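Capsid protein VP1 (PDB 6Y5Z) probably forms the T=7 icosahedral viral shell as pentamers and, as the major capsid protein of a polyomavirus, takes part in attachment to the host cell. Local coordinates at residues Arg52-Pro58 with Ser143-Pro149; Lys93-Ser99 with Leu213-Asn217; Val120-His126 with Cys243-Phe249; Leu135-Gln141 with Glu185-Asp190. Where two conformers were deposited one is given. Numbering follows the deposited sequence.

Contact 1. Residues Arg52-Pro58 with Ser143-Pro149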
# COMPACT_ATOMS: atom_id res chain seq x y z
N ARG D 52 -3.34 -20.72 -30.71
CA ARG D 52 -4.25 -19.55 -30.72
C ARG D 52 -5.52 -19.86 -31.50
O ARG D 52 -6.57 -19.33 -31.15
CB ARG D 52 -3.60 -18.33 -31.38
CG ARG D 52 -2.88 -17.40 -30.43
CD ARG D 52 -2.44 -16.15 -31.16
NE ARG D 52 -3.21 -14.95 -30.88
CZ ARG D 52 -3.38 -13.96 -31.74
NH1 ARG D 52 -2.88 -14.04 -32.96
NH2 ARG D 52 -4.04 -12.87 -31.39
N GLU D 53 -5.42 -20.72 -32.53
CA GLU D 53 -6.53 -21.02 -33.46
C GLU D 53 -7.42 -22.14 -32.93
O GLU D 53 -8.44 -22.41 -33.56
CB GLU D 53 -5.97 -21.44 -34.82
CG GLU D 53 -5.20 -20.34 -35.51
CD GLU D 53 -3.79 -20.06 -35.01
OE1 GLU D 53 -3.17 -20.91 -34.29
OE2 GLU D 53 -3.29 -18.95 -35.36
N THR D 54 -7.05 -22.82 -31.84
CA THR D 54 -7.84 -23.93 -31.26
C THR D 54 -8.31 -23.57 -29.85
O THR D 54 -8.53 -24.47 -29.06
CB THR D 54 -7.02 -25.23 -31.24
OG1 THR D 54 -5.87 -25.02 -30.42
CG2 THR D 54 -6.62 -25.67 -32.63
N ASP D 55 -8.44 -22.29 -29.56
CA ASP D 55 -8.76 -21.81 -28.20
C ASP D 55 -10.29 -21.83 -28.07
O ASP D 55 -10.93 -20.91 -28.61
CB ASP D 55 -8.14 -20.44 -27.99
CG ASP D 55 -8.26 -19.89 -26.59
OD1 ASP D 55 -8.72 -20.61 -25.69
OD2 ASP D 55 -7.86 -18.73 -26.43
N ARG D 56 -10.82 -22.88 -27.44
CA ARG D 56 -12.27 -23.21 -27.41
C ARG D 56 -12.67 -23.46 -25.97
O ARG D 56 -12.87 -24.60 -25.56
CB ARG D 56 -12.55 -24.44 -28.28
CG ARG D 56 -12.36 -24.21 -29.77
CD ARG D 56 -12.38 -25.49 -30.60
NE ARG D 56 -11.94 -25.13 -31.94
CZ ARG D 56 -11.11 -25.82 -32.73
NH1 ARG D 56 -10.61 -26.98 -32.35
NH2 ARG D 56 -10.80 -25.32 -33.91
N PRO D 57 -12.73 -22.42 -25.12
CA PRO D 57 -12.98 -22.64 -23.69
C PRO D 57 -14.40 -23.11 -23.44
O PRO D 57 -15.34 -22.53 -23.99
CB PRO D 57 -12.81 -21.24 -23.09
CG PRO D 57 -13.16 -20.33 -24.23
CD PRO D 57 -12.56 -21.00 -25.45
N PRO D 58 -14.59 -24.19 -22.63
CA PRO D 58 -15.93 -24.57 -22.18
C PRO D 58 -16.53 -23.47 -21.29
O PRO D 58 -15.77 -22.83 -20.55
CB PRO D 58 -15.67 -25.91 -21.46
CG PRO D 58 -14.41 -26.43 -22.12
CD PRO D 58 -13.57 -25.18 -22.24
N SER D 143 -7.44 -12.05 -27.01
CA SER D 143 -7.21 -12.68 -28.32
C SER D 143 -8.50 -12.64 -29.14
O SER D 143 -9.54 -13.13 -28.66
CB SER D 143 -6.72 -14.09 -28.19
OG SER D 143 -6.79 -14.73 -29.48
N HIS D 144 -8.42 -12.10 -30.35
CA HIS D 144 -9.57 -12.05 -31.27
C HIS D 144 -9.90 -13.45 -31.80
O HIS D 144 -10.99 -13.60 -32.38
CB HIS D 144 -9.31 -11.02 -32.38
CG HIS D 144 -8.36 -11.46 -33.44
ND1 HIS D 144 -8.80 -11.98 -34.67
CD2 HIS D 144 -7.01 -11.42 -33.51
CE1 HIS D 144 -7.74 -12.25 -35.42
NE2 HIS D 144 -6.63 -11.93 -34.73
N LEU D 145 -9.04 -14.45 -31.60
CA LEU D 145 -9.21 -15.78 -32.24
C LEU D 145 -9.96 -16.75 -31.33
O LEU D 145 -10.25 -17.87 -31.80
CB LEU D 145 -7.84 -16.33 -32.65
CG LEU D 145 -7.19 -15.59 -33.81
CD1 LEU D 145 -5.78 -16.10 -34.04
CD2 LEU D 145 -8.03 -15.75 -35.08
N VAL D 146 -10.30 -16.37 -30.10
CA VAL D 146 -11.01 -17.31 -29.18
C VAL D 146 -12.35 -17.68 -29.83
O VAL D 146 -13.03 -16.78 -30.35
CB VAL D 146 -11.21 -16.74 -27.77
CG1 VAL D 146 -11.94 -17.72 -26.86
CG2 VAL D 146 -9.89 -16.31 -27.13
N GLN D 147 -12.70 -18.96 -29.76
CA GLN D 147 -14.01 -19.50 -30.19
C GLN D 147 -14.86 -19.71 -28.93
O GLN D 147 -14.63 -20.71 -28.21
CB GLN D 147 -13.80 -20.80 -30.96
CG GLN D 147 -12.84 -20.66 -32.12
CD GLN D 147 -12.58 -21.99 -32.78
OE1 GLN D 147 -13.49 -22.78 -32.99
NE2 GLN D 147 -11.31 -22.28 -33.03
N TYR D 148 -15.77 -18.79 -28.65
CA TYR D 148 -16.63 -18.85 -27.44
C TYR D 148 -17.71 -19.89 -27.66
O TYR D 148 -18.17 -20.08 -28.79
CB TYR D 148 -17.13 -17.46 -27.05
CG TYR D 148 -16.01 -16.66 -26.43
CD1 TYR D 148 -15.49 -17.00 -25.20
CD2 TYR D 148 -15.40 -15.63 -27.14
CE1 TYR D 148 -14.41 -16.31 -24.67
CE2 TYR D 148 -14.32 -14.93 -26.62
CZ TYR D 148 -13.82 -15.28 -25.38
OH TYR D 148 -12.74 -14.63 -24.86
N PRO D 149 -18.12 -20.60 -26.60
CA PRO D 149 -19.17 -21.62 -26.68
C PRO D 149 -20.54 -20.98 -26.91
O PRO D 149 -20.72 -19.80 -26.65
CB PRO D 149 -19.10 -22.34 -25.33
CG PRO D 149 -18.47 -21.34 -24.40
CD PRO D 149 -17.57 -20.47 -25.24
O HOH W 1 -6.83 -17.47 -29.07
O HOH W 2 -15.73 -22.76 -26.81
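Two loops, neither forming a regular strand, share just one backbone hydrogen bond, supplemented by a side-chain bond and two bridging waters. Gln147 N donates to Asp55 O (2.9 Å, nearly linear), and the Gln147 side chain reaches over the 52-58 loop, where its OE1 accepts from Arg56 NE at 3.0 Å. Water 2 donates to Pro57 O (2.9 Å) and Gln147 O (2.7 Å). Water 1 joins Arg52 O, Asp55 OD2 and Ser143 OG, the last at 2.8 Å. Ser143 OG also accepts from Leu145 N (3.1 Å), an ST turn at the start of the type I turn Ser143-Val146. In the apolar part, Pro57 CD meets Val146 CG1 at 3.6 Å. Leu145 CD1 lies over a face of the Arg52 guanidinium, 3.7 Å from NH1. In a neighbouring subunit, Thr38 bonds to Arg52 and His144, and His106 to Asp55. The specific links are thus polar and partly water-mediated, consistent with partly buried loops at a subunit interface.

Contact 2. Residues Lys93-Ser99 with Leu213-Asn217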
# COMPACT_ATOMS: atom_id res chain seq x y z
N LYS D 93 -24.16 0.30 1.11
CA LYS D 93 -23.16 -0.49 1.84
C LYS D 93 -23.03 -1.83 1.12
O LYS D 93 -24.05 -2.49 0.89
CB LYS D 93 -23.57 -0.70 3.29
CG LYS D 93 -23.59 0.56 4.13
CD LYS D 93 -23.56 0.25 5.60
CE LYS D 93 -23.38 1.48 6.45
NZ LYS D 93 -23.79 1.20 7.85
N THR D 94 -21.83 -2.16 0.71
CA THR D 94 -21.59 -3.43 -0.02
C THR D 94 -20.44 -4.15 0.64
O THR D 94 -19.54 -3.51 1.21
CB THR D 94 -21.37 -3.17 -1.52
OG1 THR D 94 -21.32 -4.45 -2.18
CG2 THR D 94 -20.12 -2.39 -1.80
N GLU D 95 -20.53 -5.47 0.63
CA GLU D 95 -19.60 -6.36 1.34
C GLU D 95 -19.41 -7.62 0.50
O GLU D 95 -20.41 -8.23 0.08
CB GLU D 95 -20.23 -6.71 2.69
CG GLU D 95 -19.39 -7.64 3.51
CD GLU D 95 -18.67 -6.94 4.61
OE1 GLU D 95 -17.90 -5.98 4.30
OE2 GLU D 95 -18.90 -7.35 5.76
N VAL D 96 -18.17 -8.02 0.32
CA VAL D 96 -17.84 -9.36 -0.21
C VAL D 96 -17.75 -10.28 0.99
O VAL D 96 -16.96 -10.01 1.90
CB VAL D 96 -16.54 -9.34 -1.04
CG1 VAL D 96 -16.14 -10.73 -1.48
CG2 VAL D 96 -16.68 -8.38 -2.21
N ILE D 97 -18.57 -11.32 1.00
CA ILE D 97 -18.74 -12.23 2.17
C ILE D 97 -17.89 -13.48 1.97
O ILE D 97 -17.96 -14.04 0.88
CB ILE D 97 -20.21 -12.67 2.35
CG1 ILE D 97 -21.14 -11.48 2.50
CG2 ILE D 97 -20.32 -13.61 3.54
CD1 ILE D 97 -20.65 -10.48 3.49
N GLY D 98 -17.17 -13.94 3.00
CA GLY D 98 -16.59 -15.29 2.94
C GLY D 98 -15.08 -15.34 2.79
O GLY D 98 -14.58 -16.47 2.63
N SER D 99 -14.34 -14.24 2.98
CA SER D 99 -12.86 -14.32 3.01
C SER D 99 -12.43 -15.31 4.09
O SER D 99 -11.40 -15.98 3.90
CB SER D 99 -12.23 -12.95 3.17
OG SER D 99 -12.55 -12.38 4.40
N LEU D 213 -8.71 -8.76 1.26
CA LEU D 213 -10.10 -8.27 1.37
C LEU D 213 -10.27 -7.55 2.70
O LEU D 213 -9.72 -7.99 3.71
CB LEU D 213 -11.06 -9.45 1.21
CG LEU D 213 -12.45 -9.08 0.71
CD1 LEU D 213 -12.45 -8.72 -0.78
CD2 LEU D 213 -13.40 -10.24 0.94
N THR D 214 -11.00 -6.46 2.68
CA THR D 214 -11.50 -5.83 3.92
C THR D 214 -13.01 -6.05 4.01
O THR D 214 -13.68 -6.26 2.97
CB THR D 214 -11.11 -4.36 4.02
OG1 THR D 214 -11.84 -3.69 3.00
CG2 THR D 214 -9.62 -4.14 3.87
N PHE D 215 -13.53 -6.03 5.23
CA PHE D 215 -14.97 -6.24 5.47
C PHE D 215 -15.32 -5.45 6.71
O PHE D 215 -14.49 -5.30 7.63
CB PHE D 215 -15.31 -7.72 5.52
CG PHE D 215 -14.51 -8.52 6.52
CD1 PHE D 215 -14.96 -8.65 7.83
CD2 PHE D 215 -13.32 -9.13 6.17
CE1 PHE D 215 -14.23 -9.39 8.75
CE2 PHE D 215 -12.59 -9.86 7.09
CZ PHE D 215 -13.05 -9.99 8.39
N THR D 216 -16.49 -4.83 6.67
CA THR D 216 -16.98 -3.96 7.75
C THR D 216 -18.43 -3.67 7.41
O THR D 216 -18.81 -3.89 6.24
CB THR D 216 -16.14 -2.68 7.90
OG1 THR D 216 -16.62 -1.90 9.01
CG2 THR D 216 -16.14 -1.82 6.65
N ASN D 217 -19.20 -3.18 8.36
CA ASN D 217 -20.57 -2.68 8.12
C ASN D 217 -20.59 -1.17 8.38
O ASN D 217 -21.70 -0.63 8.59
CB ASN D 217 -21.57 -3.46 8.97
CG ASN D 217 -21.40 -3.31 10.47
OD1 ASN D 217 -20.33 -2.94 10.96
ND2 ASN D 217 -22.45 -3.64 11.21
O HOH W 3 -18.19 -3.22 3.52
O HOH W 4 -16.26 -6.24 1.92
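Leu213, Glu95 and Ser99 bury the most surface where the end of strand 83-96 meets strand 212-216. The axes of their short segments pass 6.9 Å apart at 132°, too far for direct backbone pairing, so side chains and water span the gap. Leu213 points at the other segment and places CD2 in apolar contact with Val96 CG1 at 3.7 Å, flanked by Ser99 CB at the same distance; beyond it Ser99 OG approaches Phe215 CE2 at 3.7 Å. Glu95 takes the place of a backbone partner: its OE1 accepts from Thr216 N at 3.0 Å and from water 4 at 2.9 Å. The same water donates to Thr214 O (2.8 Å) and accepts from Val96 N (3.1 Å), tying both backbones to the carboxylate, whose OE2 bonds to Tyr199 of a neighbouring subunit. At the far end, Lys93 NZ donates to Asn217 O at 2.9 Å. Residues Leu213-Thr216 pair antiparallel with a strand of that same subunit, carrying the sheet across the pentamer interface, while Lys93, Glu95 and Ile97 make backbone hydrogen bonds to Asn267, Tyr265 and Pro263 of strand 257-276, within the jelly-roll sheet of the same chain.

Contact 3. Residues Val120-His126 with Cys243-Phe249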
# COMPACT_ATOMS: atom_id res chain seq x y z
N VAL D 120 -6.20 -20.49 -1.70
CA VAL D 120 -6.55 -19.78 -2.95
C VAL D 120 -5.61 -18.60 -3.15
O VAL D 120 -5.50 -17.73 -2.25
CB VAL D 120 -8.01 -19.33 -2.94
CG1 VAL D 120 -8.29 -18.39 -4.09
CG2 VAL D 120 -8.95 -20.53 -3.01
N VAL D 121 -4.98 -18.55 -4.31
CA VAL D 121 -4.07 -17.42 -4.67
C VAL D 121 -4.18 -17.15 -6.17
O VAL D 121 -4.67 -18.01 -6.94
CB VAL D 121 -2.61 -17.70 -4.26
CG1 VAL D 121 -2.40 -17.72 -2.76
CG2 VAL D 121 -2.11 -18.98 -4.88
N GLY D 122 -3.67 -16.01 -6.58
CA GLY D 122 -3.62 -15.62 -7.99
C GLY D 122 -4.34 -14.33 -8.25
O GLY D 122 -4.41 -13.46 -7.37
N SER D 123 -4.83 -14.17 -9.47
CA SER D 123 -5.40 -12.91 -9.97
C SER D 123 -6.76 -12.66 -9.32
O SER D 123 -7.55 -13.59 -9.13
CB SER D 123 -5.50 -12.92 -11.46
OG SER D 123 -4.22 -12.95 -12.08
N THR D 124 -6.99 -11.42 -8.93
CA THR D 124 -8.25 -10.98 -8.31
C THR D 124 -8.91 -9.93 -9.19
O THR D 124 -8.25 -9.12 -9.85
CB THR D 124 -8.03 -10.49 -6.88
OG1 THR D 124 -7.13 -9.40 -6.91
CG2 THR D 124 -7.46 -11.57 -6.00
N TYR D 125 -10.23 -9.97 -9.21
CA TYR D 125 -11.05 -9.03 -10.00
C TYR D 125 -12.31 -8.76 -9.19
O TYR D 125 -13.09 -9.70 -8.94
CB TYR D 125 -11.38 -9.62 -11.37
CG TYR D 125 -12.13 -8.67 -12.26
CD1 TYR D 125 -11.46 -7.70 -12.98
CD2 TYR D 125 -13.51 -8.73 -12.36
CE1 TYR D 125 -12.13 -6.79 -13.77
CE2 TYR D 125 -14.19 -7.86 -13.19
CZ TYR D 125 -13.50 -6.90 -13.91
OH TYR D 125 -14.16 -6.01 -14.70
N HIS D 126 -12.44 -7.54 -8.71
CA HIS D 126 -13.59 -7.11 -7.89
C HIS D 126 -14.27 -5.98 -8.63
O HIS D 126 -13.57 -5.07 -9.11
CB HIS D 126 -13.18 -6.66 -6.50
CG HIS D 126 -12.67 -7.76 -5.67
ND1 HIS D 126 -13.49 -8.73 -5.16
CD2 HIS D 126 -11.41 -8.05 -5.26
CE1 HIS D 126 -12.76 -9.59 -4.48
NE2 HIS D 126 -11.48 -9.19 -4.52
N CYS D 243 -18.73 -8.73 -9.82
CA CYS D 243 -17.91 -9.95 -9.96
C CYS D 243 -16.84 -9.86 -8.87
O CYS D 243 -16.30 -8.77 -8.65
CB CYS D 243 -17.30 -10.03 -11.35
SG CYS D 243 -16.45 -11.60 -11.61
N ASP D 244 -16.56 -10.98 -8.23
CA ASP D 244 -15.59 -11.04 -7.12
C ASP D 244 -14.81 -12.34 -7.21
O ASP D 244 -15.08 -13.28 -6.45
CB ASP D 244 -16.31 -10.85 -5.79
CG ASP D 244 -16.87 -9.45 -5.67
OD1 ASP D 244 -16.06 -8.51 -5.50
OD2 ASP D 244 -18.13 -9.28 -5.81
N VAL D 245 -13.82 -12.34 -8.10
CA VAL D 245 -12.85 -13.46 -8.28
C VAL D 245 -11.76 -13.29 -7.23
O VAL D 245 -11.10 -12.24 -7.22
CB VAL D 245 -12.22 -13.46 -9.68
CG1 VAL D 245 -11.13 -14.51 -9.79
CG2 VAL D 245 -13.29 -13.66 -10.75
N MET D 246 -11.52 -14.32 -6.42
CA MET D 246 -10.53 -14.28 -5.32
C MET D 246 -9.21 -14.93 -5.72
O MET D 246 -8.24 -14.76 -4.98
CB MET D 246 -11.08 -15.01 -4.09
CG MET D 246 -12.31 -14.37 -3.52
SD MET D 246 -12.03 -12.69 -2.92
CE MET D 246 -10.86 -12.96 -1.59
N GLY D 247 -9.16 -15.62 -6.85
CA GLY D 247 -7.95 -16.32 -7.31
C GLY D 247 -8.29 -17.72 -7.75
O GLY D 247 -9.48 -17.97 -8.08
N TRP D 248 -7.31 -18.59 -7.70
CA TRP D 248 -7.47 -20.01 -8.11
C TRP D 248 -7.27 -20.94 -6.92
O TRP D 248 -6.32 -20.76 -6.13
CB TRP D 248 -6.54 -20.39 -9.27
CG TRP D 248 -6.84 -19.60 -10.50
CD1 TRP D 248 -7.92 -19.72 -11.33
CD2 TRP D 248 -6.04 -18.55 -11.04
NE1 TRP D 248 -7.84 -18.81 -12.35
CE2 TRP D 248 -6.71 -18.06 -12.18
CE3 TRP D 248 -4.82 -17.96 -10.67
CZ2 TRP D 248 -6.20 -17.00 -12.94
CZ3 TRP D 248 -4.32 -16.93 -11.42
CH2 TRP D 248 -5.00 -16.46 -12.53
N PHE D 249 -8.12 -21.95 -6.87
CA PHE D 249 -8.06 -23.10 -5.94
C PHE D 249 -7.35 -24.25 -6.65
O PHE D 249 -7.63 -24.47 -7.83
CB PHE D 249 -9.48 -23.49 -5.56
CG PHE D 249 -9.61 -24.65 -4.60
CD1 PHE D 249 -9.78 -25.94 -5.08
CD2 PHE D 249 -9.60 -24.46 -3.23
CE1 PHE D 249 -9.88 -27.00 -4.21
CE2 PHE D 249 -9.74 -25.52 -2.36
CZ PHE D 249 -9.87 -26.81 -2.85
O HOH W 5 -5.67 -14.19 -4.89
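Trp248 packs its indole obliquely against the Gly122-Ser123 bend, with CZ3 3.7 Å from Gly122 CA and 3.4 Å from Ser123 N. A beta carbon on Gly122 would collide with the indole, and one on Gly247 with the backbone of Val121, so both glycines allow the chains to close up. Pairing is antiparallel on both sides of this bend. Val121 and Trp248 exchange N-H...O bonds (3.2 and 2.8 Å between N of the first and O of the second, and the reverse), as do Tyr125 and Val245 (3.1 and 2.9 Å), but the register slips by one residue in between. Next along, His126 ND1 donates to Asp244 OD1 at 2.6 Å, while Met246 SD lies at the edge of the imidazole, 3.5 Å from CE1. Asp244 also forms a salt bridge with Arg264. Within the jelly-roll sheet, strand 124-131 runs between 237-250 and 197-204, while 257-276 pairs with 237-250 on its other side.

Contact 4. Residues Leu135-Gln141 with Glu185-Asp190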
# COMPACT_ATOMS: atom_id res chain seq x y z
N LEU D 135 -26.12 -2.18 -16.50
CA LEU D 135 -24.72 -1.74 -16.69
C LEU D 135 -24.37 -1.79 -18.19
O LEU D 135 -24.60 -2.82 -18.85
CB LEU D 135 -23.80 -2.65 -15.86
CG LEU D 135 -22.30 -2.38 -15.99
CD1 LEU D 135 -21.95 -1.07 -15.31
CD2 LEU D 135 -21.50 -3.52 -15.37
N ASP D 136 -23.84 -0.69 -18.72
CA ASP D 136 -23.33 -0.64 -20.12
C ASP D 136 -21.96 -1.31 -20.17
O ASP D 136 -21.11 -1.01 -19.28
CB ASP D 136 -23.25 0.79 -20.62
CG ASP D 136 -24.60 1.47 -20.73
OD1 ASP D 136 -25.47 0.91 -21.44
OD2 ASP D 136 -24.79 2.53 -20.09
N LEU D 137 -21.75 -2.21 -21.13
CA LEU D 137 -20.51 -3.00 -21.30
C LEU D 137 -19.84 -2.62 -22.62
O LEU D 137 -20.52 -2.39 -23.65
CB LEU D 137 -20.82 -4.50 -21.28
CG LEU D 137 -21.46 -5.04 -20.01
CD1 LEU D 137 -21.83 -6.51 -20.20
CD2 LEU D 137 -20.53 -4.87 -18.82
N GLN D 138 -18.51 -2.62 -22.60
CA GLN D 138 -17.65 -2.42 -23.77
C GLN D 138 -16.88 -3.72 -23.97
O GLN D 138 -16.23 -4.21 -23.01
CB GLN D 138 -16.73 -1.22 -23.56
CG GLN D 138 -15.58 -1.16 -24.56
CD GLN D 138 -16.03 -0.85 -25.97
OE1 GLN D 138 -16.66 0.17 -26.20
NE2 GLN D 138 -15.60 -1.67 -26.91
N GLY D 139 -16.98 -4.30 -25.16
CA GLY D 139 -16.25 -5.53 -25.47
C GLY D 139 -14.79 -5.27 -25.73
O GLY D 139 -14.43 -4.25 -26.31
N ILE D 140 -13.96 -6.20 -25.27
CA ILE D 140 -12.48 -6.16 -25.43
C ILE D 140 -11.97 -7.54 -25.03
O ILE D 140 -12.55 -8.16 -24.13
CB ILE D 140 -11.85 -5.00 -24.63
CG1 ILE D 140 -10.34 -4.96 -24.85
CG2 ILE D 140 -12.25 -5.07 -23.14
CD1 ILE D 140 -9.68 -3.66 -24.45
N GLN D 141 -10.97 -8.06 -25.74
CA GLN D 141 -10.50 -9.45 -25.56
C GLN D 141 -8.98 -9.48 -25.58
O GLN D 141 -8.37 -8.67 -26.30
CB GLN D 141 -11.02 -10.37 -26.67
CG GLN D 141 -12.54 -10.40 -26.72
CD GLN D 141 -13.15 -11.30 -27.78
OE1 GLN D 141 -14.35 -11.22 -28.01
NE2 GLN D 141 -12.36 -12.17 -28.42
N GLU D 185 -13.96 -11.92 -19.12
CA GLU D 185 -12.74 -11.80 -19.97
C GLU D 185 -13.05 -11.10 -21.30
O GLU D 185 -12.11 -10.76 -21.99
CB GLU D 185 -12.02 -13.14 -20.15
CG GLU D 185 -12.73 -14.08 -21.09
CD GLU D 185 -11.96 -15.32 -21.42
OE1 GLU D 185 -11.41 -15.97 -20.49
OE2 GLU D 185 -11.91 -15.64 -22.63
N THR D 186 -14.32 -10.83 -21.63
CA THR D 186 -14.66 -10.17 -22.92
C THR D 186 -15.35 -8.83 -22.69
O THR D 186 -15.63 -8.19 -23.69
CB THR D 186 -15.52 -11.05 -23.84
OG1 THR D 186 -16.84 -11.23 -23.32
CG2 THR D 186 -14.90 -12.39 -24.10
N TRP D 187 -15.68 -8.44 -21.46
CA TRP D 187 -16.55 -7.25 -21.24
C TRP D 187 -16.04 -6.40 -20.07
O TRP D 187 -15.85 -6.95 -18.96
CB TRP D 187 -17.99 -7.68 -20.93
CG TRP D 187 -18.72 -8.41 -22.01
CD1 TRP D 187 -19.12 -9.71 -21.99
CD2 TRP D 187 -19.20 -7.85 -23.25
NE1 TRP D 187 -19.82 -10.01 -23.13
CE2 TRP D 187 -19.89 -8.89 -23.91
CE3 TRP D 187 -19.14 -6.59 -23.83
CZ2 TRP D 187 -20.48 -8.68 -25.17
CZ3 TRP D 187 -19.68 -6.40 -25.09
CH2 TRP D 187 -20.37 -7.43 -25.72
N SER D 188 -15.93 -5.11 -20.31
CA SER D 188 -15.54 -4.07 -19.33
C SER D 188 -16.74 -3.19 -19.10
O SER D 188 -17.49 -2.93 -20.03
CB SER D 188 -14.41 -3.23 -19.86
OG SER D 188 -13.26 -4.01 -20.09
N PRO D 189 -16.90 -2.60 -17.90
CA PRO D 189 -17.86 -1.51 -17.74
C PRO D 189 -17.47 -0.40 -18.71
O PRO D 189 -16.27 -0.11 -18.86
CB PRO D 189 -17.78 -1.07 -16.28
CG PRO D 189 -16.91 -2.09 -15.62
CD PRO D 189 -16.18 -2.90 -16.66
N ASP D 190 -18.45 0.15 -19.42
CA ASP D 190 -18.20 1.15 -20.48
C ASP D 190 -18.14 2.56 -19.88
O ASP D 190 -19.17 3.12 -19.44
CB ASP D 190 -19.30 1.07 -21.53
CG ASP D 190 -19.05 1.97 -22.73
OD1 ASP D 190 -18.04 2.74 -22.71
OD2 ASP D 190 -19.83 1.88 -23.67
O HOH W 6 -21.90 0.02 -23.70
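This is an antiparallel beta pairing in a small three-stranded sheet, where strand 136-139 lies between 173-175 and 187-189. Gln138 and Ser188 form the hydrogen-bonded pair, N to O 2.8 Å and the reverse 2.9 Å, extended by Asp190 N to Asp136 O and Ile140 N to Thr186 O. Trp187, with chi1 in m, swings its indole along the partner strand, so that CE3 comes within 3.4 Å of Gly139 N; a side chain at Gly139 would crowd this ring. Leu137, m then t, sets CD1 over one face of the indole; its CB, placed by the backbone, is 3.7 Å from Trp187 CE3. Gln138, t then p, curls back so that NE2 donates to Gly139 O, while its OE1 accepts from Lys173. Ser188, in m, places OG 3.4 Å from Ile140 CG2 and bonds to Asn100 of a neighbouring subunit. Asp190 takes t; its carboxylate is salt-bridged to Lys173, and water 6 bridges Asp190 OD2 and Leu137 O, 2.8 Å from each.

Overall arrangement
Contacts 3 and 4 are buried, whereas contacts 1 and 2 are partly so, and the centre of contact 1 is the farthest from the centre of the chain, about 23 Å. Backbone pairing carries contacts 3 and 4, in the large sheet and the small one; contact 1 has one such bond between loops, and contact 2 replaces it with side chains and water. Contacts 2 and 3 reach the same sheet and touch, Val96 CG2 lying 3.4 Å from Asp244 OD1. Contact 1 joins contact 4 through Tyr148 OH and Glu185 OE2, 2.6 Å apart. All four meet neighbouring subunits: 1, 3 and 4 share one, and 2 and 3 share another, so each lies near the pentamer's interfaces.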